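Local coordinates for protein time interval measuring enzyme TIME (Bombyx mori, PDB 2E47) that probably converts superoxide into hydrogen peroxide and oxygen as a copper-zinc superoxide dismutase, and is a time-measuring clock glycoprotein of the silkworm, at residues I23-V28 with V33-G38; L62-H67 with A120-E125; P44-F49 with D128-S133. One frame throughout, in Å; residues are numbered along the deposited sequence.

Contact 1 of 3, residues I23-V28 with V33-G38; sequences ITFTQV and VHVQGG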
ATOM      1  N   ILE A  23      10.051   1.160  -6.417  1.00 23.25           N
ATOM      2  CA  ILE A  23      10.727   2.196  -5.605  1.00 23.61           C
ATOM      3  C   ILE A  23      10.789   1.750  -4.173  1.00 23.24           C
ATOM      4  O   ILE A  23       9.755   1.455  -3.593  1.00 20.91           O
ATOM      5  CB  ILE A  23      10.021   3.579  -5.746  1.00 25.08           C
ATOM      6  CG1 ILE A  23       9.979   3.972  -7.230  1.00 25.29           C
ATOM      7  CG2 ILE A  23      10.783   4.732  -4.919  1.00 24.25           C
ATOM      8  CD1 ILE A  23       8.711   3.566  -7.822  1.00 32.84           C
ATOM      9  N   THR A  24      12.013   1.724  -3.625  1.00 21.24           N
ATOM     10  CA  THR A  24      12.336   1.181  -2.349  1.00 21.31           C
ATOM     11  C   THR A  24      12.754   2.356  -1.408  1.00 20.88           C
ATOM     12  O   THR A  24      13.395   3.272  -1.873  1.00 18.73           O
ATOM     13  CB  THR A  24      13.503   0.173  -2.625  1.00 23.66           C
ATOM     14  OG1 THR A  24      12.989  -1.188  -2.788  1.00 30.33           O
ATOM     15  CG2 THR A  24      14.570   0.260  -1.709  1.00 24.29           C
ATOM     16  N   PHE A  25      12.437   2.288  -0.117  1.00 18.90           N
ATOM     17  CA  PHE A  25      12.775   3.380   0.820  1.00 20.61           C
ATOM     18  C   PHE A  25      13.502   2.743   1.964  1.00 21.79           C
ATOM     19  O   PHE A  25      12.952   1.860   2.577  1.00 21.95           O
ATOM     20  CB  PHE A  25      11.485   3.981   1.369  1.00 19.85           C
ATOM     21  CG  PHE A  25      10.582   4.568   0.304  1.00 20.25           C
ATOM     22  CD1 PHE A  25      10.600   5.946   0.066  1.00 25.21           C
ATOM     23  CD2 PHE A  25       9.754   3.759  -0.455  1.00 21.23           C
ATOM     24  CE1 PHE A  25       9.795   6.499  -0.908  1.00 25.89           C
ATOM     25  CE2 PHE A  25       8.919   4.285  -1.459  1.00 23.53           C
ATOM     26  CZ  PHE A  25       8.920   5.666  -1.677  1.00 21.03           C
ATOM     27  N   THR A  26      14.688   3.206   2.317  1.00 22.93           N
ATOM     28  CA  THR A  26      15.454   2.562   3.360  1.00 25.56           C
ATOM     29  C   THR A  26      16.026   3.648   4.223  1.00 26.94           C
ATOM     30  O   THR A  26      16.534   4.652   3.716  1.00 28.19           O
ATOM     31  CB  THR A  26      16.583   1.674   2.737  1.00 26.76           C
ATOM     32  OG1 THR A  26      17.461   2.515   2.017  1.00 33.93           O
ATOM     33  CG2 THR A  26      16.035   0.839   1.647  1.00 24.64           C
ATOM     34  N   GLN A  27      15.886   3.488   5.528  1.00 27.70           N
ATOM     35  CA  GLN A  27      16.278   4.496   6.454  1.00 31.16           C
ATOM     36  C   GLN A  27      17.803   4.406   6.532  1.00 32.23           C
ATOM     37  O   GLN A  27      18.348   3.320   6.478  1.00 32.23           O
ATOM     38  CB  GLN A  27      15.618   4.242   7.831  1.00 31.02           C
ATOM     39  CG  GLN A  27      15.818   5.424   8.821  1.00 35.61           C
ATOM     40  CD  GLN A  27      14.575   5.758   9.677  1.00 39.47           C
ATOM     41  OE1 GLN A  27      13.419   5.527   9.287  1.00 42.41           O
ATOM     42  NE2 GLN A  27      14.824   6.371  10.835  1.00 43.47           N
ATOM     43  N   VAL A  28      18.471   5.549   6.547  1.00 33.36           N
ATOM     44  CA  VAL A  28      19.921   5.583   6.615  1.00 34.31           C
ATOM     45  C   VAL A  28      20.322   6.489   7.799  1.00 36.22           C
ATOM     46  O   VAL A  28      19.468   6.946   8.571  1.00 34.45           O
ATOM     47  CB  VAL A  28      20.611   5.985   5.232  1.00 34.55           C
ATOM     48  CG1 VAL A  28      20.393   4.953   4.160  1.00 33.08           C
ATOM     49  CG2 VAL A  28      20.152   7.307   4.703  1.00 33.77           C
ATOM     50  N   VAL A  33      16.092   9.140   4.450  1.00 28.91           N
ATOM     51  CA  VAL A  33      15.601   7.968   3.727  1.00 26.23           C
ATOM     52  C   VAL A  33      16.272   7.871   2.372  1.00 24.93           C
ATOM     53  O   VAL A  33      16.286   8.839   1.619  1.00 23.20           O
ATOM     54  CB  VAL A  33      14.035   7.935   3.702  1.00 26.58           C
ATOM     55  CG1 VAL A  33      13.439   6.812   2.754  1.00 24.09           C
ATOM     56  CG2 VAL A  33      13.500   7.755   5.170  1.00 23.58           C
ATOM     57  N   HIS A  34      16.877   6.711   2.080  1.00 24.43           N
ATOM     58  CA  HIS A  34      17.442   6.491   0.767  1.00 23.82           C
ATOM     59  C   HIS A  34      16.320   5.908  -0.071  1.00 24.58           C
ATOM     60  O   HIS A  34      15.782   4.809   0.227  1.00 25.35           O
ATOM     61  CB  HIS A  34      18.622   5.519   0.876  1.00 24.81           C
ATOM     62  CG  HIS A  34      19.442   5.429  -0.359  1.00 27.16           C
ATOM     63  ND1 HIS A  34      20.388   4.438  -0.550  1.00 35.90           N
ATOM     64  CD2 HIS A  34      19.499   6.217  -1.457  1.00 29.38           C
ATOM     65  CE1 HIS A  34      20.973   4.612  -1.726  1.00 35.23           C
ATOM     66  NE2 HIS A  34      20.456   5.691  -2.293  1.00 34.25           N
ATOM     67  N   VAL A  35      15.973   6.618  -1.136  1.00 23.58           N
ATOM     68  CA  VAL A  35      14.980   6.195  -2.147  1.00 21.83           C
ATOM     69  C   VAL A  35      15.676   5.687  -3.396  1.00 22.61           C
ATOM     70  O   VAL A  35      16.479   6.383  -3.981  1.00 22.49           O
ATOM     71  CB  VAL A  35      14.097   7.434  -2.516  1.00 20.68           C
ATOM     72  CG1 VAL A  35      12.929   7.099  -3.480  1.00 20.09           C
ATOM     73  CG2 VAL A  35      13.554   8.115  -1.223  1.00 16.43           C
ATOM     74  N   GLN A  36      15.430   4.469  -3.830  1.00 23.27           N
ATOM     75  CA  GLN A  36      16.075   4.014  -5.050  1.00 25.34           C
ATOM     76  C   GLN A  36      15.187   3.110  -5.912  1.00 25.34           C
ATOM     77  O   GLN A  36      14.253   2.497  -5.432  1.00 24.99           O
ATOM     78  CB  GLN A  36      17.439   3.343  -4.749  1.00 27.43           C
ATOM     79  CG  GLN A  36      17.566   2.677  -3.404  1.00 28.76           C
ATOM     80  CD  GLN A  36      18.904   1.960  -3.136  1.00 33.22           C
ATOM     81  OE1 GLN A  36      19.904   1.975  -3.942  1.00 35.81           O
ATOM     82  NE2 GLN A  36      18.944   1.351  -1.966  1.00 37.96           N
ATOM     83  N   GLY A  37      15.494   2.985  -7.186  1.00 23.95           N
ATOM     84  CA  GLY A  37      14.780   2.020  -7.992  1.00 22.21           C
ATOM     85  C   GLY A  37      14.877   2.457  -9.414  1.00 22.10           C
ATOM     86  O   GLY A  37      15.770   3.258  -9.775  1.00 20.82           O
ATOM     87  N   GLY A  38      13.934   1.974 -10.218  1.00 23.22           N
ATOM     88  CA  GLY A  38      14.039   2.113 -11.659  1.00 22.79           C
ATOM     89  C   GLY A  38      12.629   2.132 -12.119  1.00 23.79           C
ATOM     90  O   GLY A  38      11.808   1.443 -11.533  1.00 25.03           O
TER

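Contact 2 of 3, residues L62-H67 with A120-E125; sequences LSTGSH and AVVLHE. With CU (copper (II) ion), chain E; ZN (zinc ion), chain F.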
ATOM      1  N   LEU A  62      -6.294   9.850  -8.740  1.00 27.51           N
ATOM      2  CA  LEU A  62      -6.905  11.029  -8.091  1.00 29.48           C
ATOM      3  C   LEU A  62      -7.175  10.880  -6.586  1.00 28.21           C
ATOM      4  O   LEU A  62      -7.007  11.838  -5.822  1.00 29.02           O
ATOM      5  CB  LEU A  62      -8.220  11.388  -8.799  1.00 30.29           C
ATOM      6  CG  LEU A  62      -8.490  12.878  -9.095  1.00 35.71           C
ATOM      7  CD1 LEU A  62      -8.917  13.655  -7.828  1.00 39.96           C
ATOM      8  CD2 LEU A  62      -7.268  13.595  -9.767  1.00 37.79           C
ATOM      9  N   SER A  63      -7.615   9.697  -6.162  1.00 26.18           N
ATOM     10  CA  SER A  63      -8.067   9.473  -4.789  1.00 26.03           C
ATOM     11  C   SER A  63      -6.876   9.402  -3.842  1.00 26.21           C
ATOM     12  O   SER A  63      -7.044   9.445  -2.619  1.00 25.18           O
ATOM     13  CB  SER A  63      -8.994   8.220  -4.716  1.00 26.54           C
ATOM     14  OG  SER A  63      -8.306   7.054  -5.247  1.00 30.07           O
ATOM     15  N   THR A  64      -5.648   9.419  -4.386  1.00 24.45           N
ATOM     16  CA  THR A  64      -4.514   9.574  -3.503  1.00 25.36           C
ATOM     17  C   THR A  64      -4.394  10.943  -2.832  1.00 26.08           C
ATOM     18  O   THR A  64      -3.607  11.090  -1.885  1.00 25.01           O
ATOM     19  CB  THR A  64      -3.166   9.187  -4.174  1.00 25.77           C
ATOM     20  OG1 THR A  64      -2.804  10.199  -5.098  1.00 26.24           O
ATOM     21  CG2 THR A  64      -3.292   7.817  -4.862  1.00 24.15           C
ATOM     22  N   GLY A  65      -5.180  11.930  -3.302  1.00 26.45           N
ATOM     23  CA  GLY A  65      -5.239  13.235  -2.665  1.00 26.13           C
ATOM     24  C   GLY A  65      -4.106  14.143  -3.158  1.00 26.31           C
ATOM     25  O   GLY A  65      -3.594  13.972  -4.285  1.00 24.30           O
ATOM     26  N   SER A  66      -3.710  15.102  -2.320  1.00 24.44           N
ATOM     27  CA  SER A  66      -2.683  16.062  -2.709  1.00 26.35           C
ATOM     28  C   SER A  66      -1.350  15.690  -2.070  1.00 24.93           C
ATOM     29  O   SER A  66      -1.198  14.626  -1.464  1.00 25.49           O
ATOM     30  CB  SER A  66      -3.119  17.500  -2.340  1.00 27.77           C
ATOM     31  OG  SER A  66      -3.482  17.620  -0.979  1.00 31.78           O
ATOM     32  N   HIS A  67      -0.362  16.550  -2.195  1.00 23.76           N
ATOM     33  CA  HIS A  67       0.955  16.196  -1.752  1.00 22.98           C
ATOM     34  C   HIS A  67       0.913  16.015  -0.240  1.00 24.16           C
ATOM     35  O   HIS A  67       0.277  16.820   0.467  1.00 24.56           O
ATOM     36  CB  HIS A  67       2.003  17.244  -2.222  1.00 23.20           C
ATOM     37  CG  HIS A  67       2.211  17.279  -3.714  1.00 22.62           C
ATOM     38  ND1 HIS A  67       2.987  18.232  -4.332  1.00 16.77           N
ATOM     39  CD2 HIS A  67       1.722  16.456  -4.697  1.00 20.87           C
ATOM     40  CE1 HIS A  67       2.964  17.967  -5.650  1.00 24.64           C
ATOM     41  NE2 HIS A  67       2.257  16.850  -5.894  1.00 25.56           N
ATOM     42  N   ALA A 120       1.016   7.217  -0.826  1.00 21.83           N
ATOM     43  CA  ALA A 120       1.159   6.766  -2.241  1.00 20.76           C
ATOM     44  C   ALA A 120       2.288   7.545  -2.897  1.00 21.56           C
ATOM     45  O   ALA A 120       2.523   8.716  -2.564  1.00 19.37           O
ATOM     46  CB  ALA A 120      -0.104   7.020  -3.002  1.00 20.01           C
ATOM     47  N   VAL A 121       3.027   6.885  -3.792  1.00 21.37           N
ATOM     48  CA  VAL A 121       3.948   7.612  -4.643  1.00 21.87           C
ATOM     49  C   VAL A 121       3.158   7.858  -5.927  1.00 21.76           C
ATOM     50  O   VAL A 121       2.390   6.962  -6.371  1.00 22.52           O
ATOM     51  CB  VAL A 121       5.165   6.736  -4.928  1.00 22.67           C
ATOM     52  CG1 VAL A 121       5.880   7.332  -6.077  1.00 29.44           C
ATOM     53  CG2 VAL A 121       6.061   6.815  -3.770  1.00 24.86           C
ATOM     54  N   VAL A 122       3.330   9.023  -6.531  1.00 17.70           N
ATOM     55  CA  VAL A 122       2.624   9.369  -7.760  1.00 16.87           C
ATOM     56  C   VAL A 122       3.613   9.953  -8.760  1.00 17.99           C
ATOM     57  O   VAL A 122       4.370  10.897  -8.425  1.00 17.44           O
ATOM     58  CB  VAL A 122       1.522  10.398  -7.597  1.00 16.41           C
ATOM     59  CG1 VAL A 122       0.857  10.678  -8.987  1.00 14.54           C
ATOM     60  CG2 VAL A 122       0.482   9.880  -6.603  1.00 16.39           C
ATOM     61  N   LEU A 123       3.618   9.375  -9.962  1.00 16.76           N
ATOM     62  CA  LEU A 123       4.452   9.883 -11.064  1.00 17.76           C
ATOM     63  C   LEU A 123       3.558  10.681 -11.950  1.00 18.11           C
ATOM     64  O   LEU A 123       2.499  10.166 -12.391  1.00 19.17           O
ATOM     65  CB  LEU A 123       4.966   8.714 -11.898  1.00 17.41           C
ATOM     66  CG  LEU A 123       5.827   8.946 -13.135  1.00 20.65           C
ATOM     67  CD1 LEU A 123       7.128   9.609 -12.791  1.00 21.19           C
ATOM     68  CD2 LEU A 123       6.114   7.572 -13.745  1.00 20.53           C
ATOM     69  N   HIS A 124       4.041  11.850 -12.353  1.00 17.89           N
ATOM     70  CA  HIS A 124       3.219  12.795 -13.073  1.00 18.39           C
ATOM     71  C   HIS A 124       3.606  12.911 -14.509  1.00 19.00           C
ATOM     72  O   HIS A 124       4.718  12.494 -14.907  1.00 16.91           O
ATOM     73  CB  HIS A 124       3.400  14.176 -12.389  1.00 18.55           C
ATOM     74  CG  HIS A 124       2.795  14.229 -11.041  1.00 19.24           C
ATOM     75  ND1 HIS A 124       1.453  14.460 -10.852  1.00 20.39           N
ATOM     76  CD2 HIS A 124       3.335  14.071  -9.814  1.00 19.71           C
ATOM     77  CE1 HIS A 124       1.202  14.466  -9.554  1.00 22.58           C
ATOM     78  NE2 HIS A 124       2.329  14.258  -8.896  1.00 27.72           N
ATOM     79  N   GLU A 125       2.713  13.516 -15.291  1.00 19.71           N
ATOM     80  CA  GLU A 125       2.879  13.604 -16.715  1.00 22.90           C
ATOM     81  C   GLU A 125       3.903  14.652 -17.155  1.00 20.87           C
ATOM     82  O   GLU A 125       4.437  14.574 -18.246  1.00 20.76           O
ATOM     83  CB  GLU A 125       1.503  13.826 -17.399  1.00 24.17           C
ATOM     84  CG  GLU A 125       1.132  15.257 -17.768  1.00 31.97           C
ATOM     85  CD  GLU A 125      -0.435  15.456 -17.907  1.00 33.45           C
ATOM     86  OE1 GLU A 125      -1.135  14.456 -18.273  1.00 45.83           O
ATOM     87  OE2 GLU A 125      -0.948  16.586 -17.662  1.00 38.37           O
TER
HETATM   88 CU    CU E 171       1.981  15.214  -7.082  1.00 52.69          CU
HETATM   89 ZN    ZN F 172       4.145  19.531  -3.251  1.00 24.30          ZN

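Contact 3 of 3, residues P44-F49 with D128-S133; sequences PGEYGF and DDYGKS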
ATOM      1  N   PRO A  44      12.663  10.389 -22.789  1.00 23.33           N
ATOM      2  CA  PRO A  44      13.720  11.052 -22.011  1.00 23.16           C
ATOM      3  C   PRO A  44      13.174  12.449 -21.582  1.00 22.05           C
ATOM      4  O   PRO A  44      12.478  13.103 -22.344  1.00 21.92           O
ATOM      5  CB  PRO A  44      14.862  11.220 -23.031  1.00 22.33           C
ATOM      6  CG  PRO A  44      14.103  11.183 -24.437  1.00 23.43           C
ATOM      7  CD  PRO A  44      13.058  10.136 -24.195  1.00 24.19           C
ATOM      8  N   GLY A  45      13.436  12.856 -20.359  1.00 22.92           N
ATOM      9  CA  GLY A  45      12.854  14.077 -19.808  1.00 19.91           C
ATOM     10  C   GLY A  45      12.774  13.992 -18.299  1.00 21.54           C
ATOM     11  O   GLY A  45      13.405  13.154 -17.709  1.00 21.02           O
ATOM     12  N   GLU A  46      12.045  14.908 -17.665  1.00 22.73           N
ATOM     13  CA  GLU A  46      11.896  14.929 -16.200  1.00 24.83           C
ATOM     14  C   GLU A  46      10.436  15.013 -15.839  1.00 22.59           C
ATOM     15  O   GLU A  46       9.643  15.647 -16.559  1.00 22.01           O
ATOM     16  CB  GLU A  46      12.682  16.091 -15.544  1.00 24.76           C
ATOM     17  CG  GLU A  46      12.287  17.480 -15.869  1.00 30.66           C
ATOM     18  CD  GLU A  46      13.153  18.584 -15.128  1.00 31.73           C
ATOM     19  OE1 GLU A  46      12.822  19.810 -15.270  1.00 41.24           O
ATOM     20  OE2 GLU A  46      14.106  18.222 -14.394  1.00 35.56           O
ATOM     21  N   TYR A  47      10.066  14.382 -14.721  1.00 21.49           N
ATOM     22  CA  TYR A  47       8.643  14.187 -14.416  1.00 20.04           C
ATOM     23  C   TYR A  47       8.475  14.261 -12.917  1.00 19.73           C
ATOM     24  O   TYR A  47       9.269  13.634 -12.179  1.00 20.74           O
ATOM     25  CB  TYR A  47       8.209  12.803 -14.904  1.00 20.68           C
ATOM     26  CG  TYR A  47       8.429  12.610 -16.433  1.00 20.16           C
ATOM     27  CD1 TYR A  47       9.646  12.118 -16.925  1.00 21.28           C
ATOM     28  CD2 TYR A  47       7.451  12.905 -17.325  1.00 18.36           C
ATOM     29  CE1 TYR A  47       9.907  11.935 -18.283  1.00 17.41           C
ATOM     30  CE2 TYR A  47       7.693  12.706 -18.717  1.00 22.24           C
ATOM     31  CZ  TYR A  47       8.925  12.233 -19.163  1.00 21.88           C
ATOM     32  OH  TYR A  47       9.161  12.037 -20.517  1.00 25.13           O
ATOM     33  N   GLY A  48       7.440  14.981 -12.479  1.00 17.77           N
ATOM     34  CA  GLY A  48       7.121  15.115 -11.063  1.00 17.85           C
ATOM     35  C   GLY A  48       6.953  13.793 -10.396  1.00 18.08           C
ATOM     36  O   GLY A  48       6.332  12.881 -10.949  1.00 19.03           O
ATOM     37  N   PHE A  49       7.534  13.650  -9.211  1.00 19.82           N
ATOM     38  CA  PHE A  49       7.389  12.412  -8.484  1.00 20.11           C
ATOM     39  C   PHE A  49       7.188  12.777  -7.020  1.00 19.30           C
ATOM     40  O   PHE A  49       8.043  13.396  -6.433  1.00 19.24           O
ATOM     41  CB  PHE A  49       8.680  11.673  -8.647  1.00 22.53           C
ATOM     42  CG  PHE A  49       8.652  10.287  -8.110  1.00 26.01           C
ATOM     43  CD1 PHE A  49       9.517   9.917  -7.100  1.00 31.23           C
ATOM     44  CD2 PHE A  49       7.835   9.360  -8.664  1.00 28.43           C
ATOM     45  CE1 PHE A  49       9.503   8.634  -6.623  1.00 34.00           C
ATOM     46  CE2 PHE A  49       7.806   8.092  -8.212  1.00 32.98           C
ATOM     47  CZ  PHE A  49       8.637   7.727  -7.167  1.00 32.62           C
ATOM     48  N   ASP A 128       7.995  18.829 -12.415  1.00 22.32           N
ATOM     49  CA  ASP A 128       7.665  19.678 -11.266  1.00 24.16           C
ATOM     50  C   ASP A 128       8.465  20.992 -11.430  1.00 23.22           C
ATOM     51  O   ASP A 128       9.679  20.928 -11.588  1.00 22.24           O
ATOM     52  CB  ASP A 128       8.177  18.928 -10.036  1.00 24.15           C
ATOM     53  CG  ASP A 128       7.763  19.563  -8.697  1.00 27.20           C
ATOM     54  OD1 ASP A 128       7.711  18.774  -7.717  1.00 22.73           O
ATOM     55  OD2 ASP A 128       7.527  20.802  -8.605  1.00 25.73           O
ATOM     56  N   ASP A 129       7.808  22.161 -11.338  1.00 24.38           N
ATOM     57  CA  ASP A 129       8.505  23.462 -11.520  1.00 24.35           C
ATOM     58  C   ASP A 129       8.942  24.067 -10.159  1.00 24.84           C
ATOM     59  O   ASP A 129       9.414  25.218 -10.060  1.00 25.39           O
ATOM     60  CB  ASP A 129       7.592  24.415 -12.306  1.00 24.14           C
ATOM     61  CG  ASP A 129       6.384  24.912 -11.472  1.00 27.83           C
ATOM     62  OD1 ASP A 129       5.444  25.468 -12.096  1.00 28.31           O
ATOM     63  OD2 ASP A 129       6.345  24.741 -10.209  1.00 23.83           O
ATOM     64  N   TYR A 130       8.768  23.263  -9.118  1.00 23.28           N
ATOM     65  CA  TYR A 130       9.294  23.467  -7.770  1.00 22.99           C
ATOM     66  C   TYR A 130       8.671  24.675  -7.091  1.00 25.88           C
ATOM     67  O   TYR A 130       9.245  25.205  -6.134  1.00 25.40           O
ATOM     68  CB  TYR A 130      10.805  23.549  -7.726  1.00 21.92           C
ATOM     69  CG  TYR A 130      11.573  22.459  -8.404  1.00 22.55           C
ATOM     70  CD1 TYR A 130      11.424  21.102  -8.024  1.00 20.99           C
ATOM     71  CD2 TYR A 130      12.497  22.775  -9.428  1.00 21.99           C
ATOM     72  CE1 TYR A 130      12.180  20.079  -8.652  1.00 21.82           C
ATOM     73  CE2 TYR A 130      13.193  21.780 -10.085  1.00 24.50           C
ATOM     74  CZ  TYR A 130      13.053  20.433  -9.680  1.00 25.64           C
ATOM     75  OH  TYR A 130      13.805  19.468 -10.321  1.00 27.77           O
ATOM     76  N   GLY A 131       7.484  25.079  -7.550  1.00 27.75           N
ATOM     77  CA  GLY A 131       6.767  26.233  -6.980  1.00 30.71           C
ATOM     78  C   GLY A 131       7.372  27.594  -7.377  1.00 33.07           C
ATOM     79  O   GLY A 131       7.085  28.591  -6.765  1.00 32.92           O
ATOM     80  N   LYS A 132       8.196  27.623  -8.415  1.00 35.22           N
ATOM     81  CA  LYS A 132       8.999  28.802  -8.758  1.00 37.74           C
ATOM     82  C   LYS A 132       8.450  29.563  -9.970  1.00 40.05           C
ATOM     83  O   LYS A 132       8.955  30.662 -10.338  1.00 41.33           O
ATOM     84  CB  LYS A 132      10.436  28.394  -9.030  1.00 36.90           C
ATOM     85  CG  LYS A 132      11.075  27.738  -7.862  1.00 37.76           C
ATOM     86  CD  LYS A 132      12.444  27.207  -8.223  1.00 43.83           C
ATOM     87  CE  LYS A 132      13.137  26.678  -6.934  1.00 46.36           C
ATOM     88  NZ  LYS A 132      13.872  25.444  -7.268  1.00 40.62           N
ATOM     89  N   SER A 133       7.412  29.004 -10.586  1.00 40.71           N
ATOM     90  CA  SER A 133       6.807  29.679 -11.708  1.00 41.62           C
ATOM     91  C   SER A 133       5.573  30.507 -11.304  1.00 42.98           C
ATOM     92  O   SER A 133       5.163  30.571 -10.146  1.00 41.15           O
ATOM     93  CB  SER A 133       6.423  28.668 -12.790  1.00 41.32           C
ATOM     94  OG  SER A 133       5.091  28.274 -12.546  1.00 38.63           O
TER
HETATM   95  O   HOH W   1      14.894  20.298 -12.728  1.00 22.27           O
HETATM   96  O   HOH W   2      11.399  22.232 -13.763  1.00 33.16           O

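Contact 1 of 3, residues I23-V28 with V33-G38
The F25 ring meets V33 at its edge, where V33 CG1 lies near the ring plane, while V35 CG2 comes in obliquely at 3.9 Å from F25 CD1. The other flat group, the H34 imidazole, carries Q36 CG over the centre of one face; beside it, T26 OG1 comes within 3.4 Å of H34 CB. F25 CG stands anti to the carbonyl carbon (chi1 -60°), which lays the ring alongside V35, both side chains pointing the same way. F25, V33 and V35 form an apolar layer on one face, and V35 CG1 also packs against I23 CG2 at 3.5 Å. An alanine in place of F25 would be likely to open a gap beside V35, which would lose the ring it packs on, while V33 would keep only its contact with CB. On the other face lie T24, T26, H34 and Q36, and H34 NE2 is hydrogen-bonded to D102. T24 with Q36 and T26 with H34 each exchange two N-H...O bonds, four in all, the shortest from H34 N to T26 O at 2.7 Å. At 160° between strand directions this is an antiparallel beta hairpin, part of the Greek-key beta-barrel of Cu-Zn superoxide dismutases.

Contact 2 of 3, residues L62-H67 with A120-E125
H67 and H124 both set CG anti to the carbonyl carbon, at chi1 -67° and -69°, and this swings the two rings in from segment 62-67 and strand 120-124 to reach one copper ion. H67 NE2 binds copper at 2.0 Å and H124 NE2 at 2.1 Å. H67 NE2 and H124 NE2 lie 4.0 Å apart, almost across the metal from each other (about 148° at copper), and H124 NE2 sits near the plane of the H67 ring, at its edge. The other H67 nitrogen, ND1, binds zinc at 2.0 Å. H50 and H52 complete the copper site; H75, H84 and D87 complete the zinc site. V122 CG1 lies over one face of the H124 ring, 3.8 Å above its plane and offset toward the rim. Earlier in the strand the contact is van der Waals packing: T64 CG2 touches A120 CB at 3.8 Å, and T64 OG1, hydrogen-bonded to C61 O, rests against V122 CG2 at 3.6 Å. With both nitrogens of H67 on metals, one imidazole bridges copper and zinc as in other Cu-Zn superoxide dismutases, so a change at one ion would probably be felt at the other.

Contact 3 of 3, residues P44-F49 with D128-S133
G48 and D128 pass close at the backbone, G48 N lying 3.9 Å from D128 N, and D128 CB rests 4.1 Å from G48 CA. The polar ends of the contact are joined by water. One water donates to E46 OE2 at 2.8 Å and pairs with Y130 OH, also at 2.8 Å; a second donates to E46 OE1 at 3.2 Å and to D128 O at 3.1 Å, so each carboxylate oxygen of E46 is tied to the loop through its own water. D128 O also lies over the centre of one face of the Y130 ring, 3.7 Å above its plane. This is part of the electrostatic loop of Cu-Zn superoxide dismutases, packed on strand 45-52 of the Greek-key barrel. D128 CG points anti to its own N (chi1 -172°), which turns the carboxylate toward the metal ligands: D128 OD1 is hydrogen-bonded to H50 NE2 and D128 OD2 to H75 NE2, a second-shell link between a copper and a zinc ligand. Y130 N closes an Asx turn on D128 OD2 at 2.8 Å, from the anti side but tilted 33° out of the carboxylate plane. Farther out, G131 N makes the next Asx turn on D129 OD2 within a type I' turn from D129 to K132.

In the fold
Following the chain from the N terminus, contact 1 comes first and closes only a four-residue turn, pairing strands 20-27 and 33-40 before either of the others begins. Contact 3 opens next, on strand 45-52, and closes after 78 intervening residues in the loop after strand 120-124. Contact 2 opens and closes within that span, bringing the loop at 62-67 onto strand 120-124. None of the three cross. Contacts 2 and 3 join along neighbouring strands, where H124 N probably bonds to G48 O, and share the metal-site side of the fold. Contact 1 lies farther off, but F25 packs on V121 and I23 on F49, linking the hairpin to strands 120-124 and 45-52.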